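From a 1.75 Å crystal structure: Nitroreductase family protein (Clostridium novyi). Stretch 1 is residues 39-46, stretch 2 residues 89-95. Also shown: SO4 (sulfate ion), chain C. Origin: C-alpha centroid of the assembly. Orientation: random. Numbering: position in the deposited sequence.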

# COMPACT_ATOMS: atom_id res chain seq x y z
N SER B 39 -4.24 9.23 -0.00
CA SER B 39 -5.18 8.74 -1.02
C SER B 39 -5.32 9.80 -2.09
O SER B 39 -5.02 11.00 -1.89
CB SER B 39 -6.54 8.41 -0.40
OG SER B 39 -7.11 9.59 0.12
N TRP B 40 -5.77 9.36 -3.26
CA TRP B 40 -5.92 10.26 -4.39
C TRP B 40 -6.98 11.30 -4.05
O TRP B 40 -8.08 10.97 -3.64
CB TRP B 40 -6.30 9.48 -5.65
CG TRP B 40 -6.28 10.30 -6.88
CD1 TRP B 40 -5.17 10.75 -7.56
CD2 TRP B 40 -7.40 10.78 -7.58
NE1 TRP B 40 -5.56 11.48 -8.65
CE2 TRP B 40 -6.93 11.53 -8.68
CE3 TRP B 40 -8.77 10.67 -7.37
CZ2 TRP B 40 -7.78 12.14 -9.58
CZ3 TRP B 40 -9.63 11.29 -8.26
CH2 TRP B 40 -9.13 12.01 -9.36
N LYS B 41 -6.60 12.57 -4.20
CA LYS B 41 -7.45 13.72 -3.86
C LYS B 41 -7.99 13.70 -2.41
O LYS B 41 -9.02 14.29 -2.10
CB LYS B 41 -8.56 13.88 -4.91
CG LYS B 41 -8.01 14.36 -6.28
CD LYS B 41 -9.10 14.69 -7.27
CE LYS B 41 -8.57 15.25 -8.59
NZ LYS B 41 -7.76 16.46 -8.39
N ASN B 42 -7.26 13.01 -1.53
CA ASN B 42 -7.67 12.79 -0.13
C ASN B 42 -9.10 12.26 0.03
O ASN B 42 -9.75 12.52 1.03
CB ASN B 42 -7.45 14.06 0.69
CG ASN B 42 -5.97 14.43 0.85
OD1 ASN B 42 -5.08 13.64 0.55
ND2 ASN B 42 -5.71 15.63 1.36
N LYS B 43 -9.60 11.54 -0.97
CA LYS B 43 -10.85 10.82 -0.88
C LYS B 43 -10.59 9.50 -0.17
O LYS B 43 -9.47 9.00 -0.13
CB LYS B 43 -11.41 10.56 -2.26
CG LYS B 43 -11.74 11.81 -3.02
CD LYS B 43 -12.17 11.45 -4.45
CE LYS B 43 -12.37 12.70 -5.30
NZ LYS B 43 -13.26 13.67 -4.61
N THR B 44 -11.61 8.92 0.39
CA THR B 44 -11.31 7.69 1.16
C THR B 44 -12.30 6.69 0.67
O THR B 44 -13.33 6.51 1.29
CB THR B 44 -11.45 7.92 2.68
OG1 THR B 44 -10.52 8.93 3.10
CG2 THR B 44 -11.15 6.62 3.46
N PRO B 45 -12.01 6.08 -0.50
CA PRO B 45 -13.02 5.23 -1.15
C PRO B 45 -13.23 3.83 -0.53
O PRO B 45 -13.82 2.97 -1.17
CB PRO B 45 -12.48 5.10 -2.58
CG PRO B 45 -11.03 5.23 -2.47
CD PRO B 45 -10.77 6.17 -1.30
N TYR B 46 -12.76 3.61 0.68
CA TYR B 46 -12.83 2.29 1.35
C TYR B 46 -13.32 2.46 2.79
O TYR B 46 -13.31 3.56 3.34
CB TYR B 46 -11.45 1.61 1.34
CG TYR B 46 -10.33 2.54 1.74
CD1 TYR B 46 -10.11 2.84 3.09
CD2 TYR B 46 -9.55 3.18 0.78
CE1 TYR B 46 -9.10 3.74 3.45
CE2 TYR B 46 -8.58 4.10 1.14
CZ TYR B 46 -8.37 4.37 2.48
OH TYR B 46 -7.37 5.26 2.85
N GLU B 89 -16.46 3.68 -7.79
CA GLU B 89 -17.02 4.87 -8.40
C GLU B 89 -16.70 6.18 -7.68
O GLU B 89 -16.91 7.25 -8.22
CB GLU B 89 -18.54 4.71 -8.52
CG GLU B 89 -18.96 3.44 -9.22
CD GLU B 89 -18.55 3.40 -10.68
OE1 GLU B 89 -18.84 4.37 -11.42
OE2 GLU B 89 -17.94 2.38 -11.08
N GLU B 90 -16.16 6.11 -6.47
CA GLU B 90 -15.88 7.32 -5.74
C GLU B 90 -14.86 8.18 -6.48
O GLU B 90 -15.14 9.35 -6.79
CB GLU B 90 -15.40 7.02 -4.32
CG GLU B 90 -14.67 8.20 -3.67
CD GLU B 90 -15.27 8.61 -2.35
OE1 GLU B 90 -15.59 7.73 -1.53
OE2 GLU B 90 -15.43 9.83 -2.15
N SER B 91 -13.70 7.60 -6.78
CA SER B 91 -12.63 8.35 -7.47
C SER B 91 -12.46 7.87 -8.94
O SER B 91 -11.88 8.59 -9.76
CB SER B 91 -11.32 8.24 -6.67
OG SER B 91 -11.54 7.99 -5.26
N GLY B 92 -12.98 6.69 -9.27
CA GLY B 92 -12.88 6.11 -10.61
C GLY B 92 -11.46 5.80 -11.09
O GLY B 92 -10.62 5.29 -10.33
N ASP B 93 -11.18 6.11 -12.35
CA ASP B 93 -9.88 5.71 -12.94
C ASP B 93 -9.04 6.89 -13.26
O ASP B 93 -9.55 7.93 -13.72
CB ASP B 93 -10.05 4.94 -14.23
CG ASP B 93 -10.70 3.62 -14.01
OD1 ASP B 93 -10.81 3.15 -12.85
OD2 ASP B 93 -11.10 3.08 -15.05
N VAL B 94 -7.73 6.72 -13.03
CA VAL B 94 -6.77 7.78 -13.26
C VAL B 94 -5.67 7.21 -14.16
O VAL B 94 -5.01 6.28 -13.77
CB VAL B 94 -6.21 8.27 -11.90
CG1 VAL B 94 -5.13 9.32 -12.07
CG2 VAL B 94 -7.36 8.82 -11.01
N SER B 95 -5.52 7.75 -15.37
CA SER B 95 -4.45 7.34 -16.29
C SER B 95 -4.43 5.81 -16.49
O SER B 95 -3.36 5.14 -16.42
CB SER B 95 -3.08 7.85 -15.78
OG SER B 95 -3.03 9.25 -15.85
S SO4 C . -1.44 14.33 2.93
O1 SO4 C . -0.97 13.22 2.08
O2 SO4 C . -0.44 15.37 3.16
O3 SO4 C . -1.77 13.75 4.23
O4 SO4 C . -2.61 14.97 2.33
O HOH W 1 -9.20 8.19 -3.80
O HOH W 2 -14.33 10.60 0.13

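The two stretches, at least 45 residues apart in sequence wherever they touch, bury 345 Å² between them without a single direct hydrogen bond. Contact is made by side-chain packing and by two bridging waters, and most of the covered surface belongs to Glu90, Trp40 and Ser91.

Trp40 points toward the second stretch with chi1 in the t well, which lays its indole against Ser91 and Val94. Val94 CG2 sits over one face of the six-membered ring, 3.7 Å from the centroid of the Trp40 ring and 18° off the ring normal, a geometry typical of a CH-pi contact; the closest atoms are Trp40 CE2 and Val94 CG2, at 3.6 Å. The methyl carbon thus lies over the pi face, close to the ring normal, and Val94, itself buried, offers the indole an apolar surface. Ser91 approaches the same ring obliquely, with its CB 3.6 Å from Trp40 CE3.

Ser91 joins this aromatic contact to the polar part of the interface. Its hydroxyl oxygen lies 3.6 Å from Lys43 CD and 4.0 Å from Pro45 CG, so the Ser91 OG is flanked by carbon atoms of the first stretch rather than by a direct polar partner. Water 1 meets its hydrogen-bonding need: Ser91 OG donates to the water oxygen at 2.8 Å, and the water in turn donates to the Trp40 carbonyl O at 3.0 Å. The same carbonyl accepts a backbone hydrogen bond from Lys43 N (3.1 Å from Trp40 O), so the one carbonyl serves both the local turn and the water bridge.

Glu90 covers the most surface of any residue in the contact, 73 Å², its side chain lying along residues 43 to 45. Pro45 and Glu90 form the nearest pair of CA atoms, 5.8 Å from Pro45 CA to Glu90 CA, and the two side chains meet at 3.9 Å between Pro45 CB and Glu90 CB. The carboxylate reaches farther along the backbone: Glu90 OE1 is 3.6 Å from Pro45 CA and 3.8 Å from Thr44 O, while OE2 of Glu90 lies 4.1 Å from Lys43 CB. Although a lysine and a glutamate are neighbours here, they form no salt bridge, for Lys43 meets Glu90 through its aliphatic portion. Instead, water 2 donates to Glu90 OE2 at 2.6 Å and accepts from Thr44 N at 3.2 Å, linking the carboxylate to a main-chain amide that it does not reach directly.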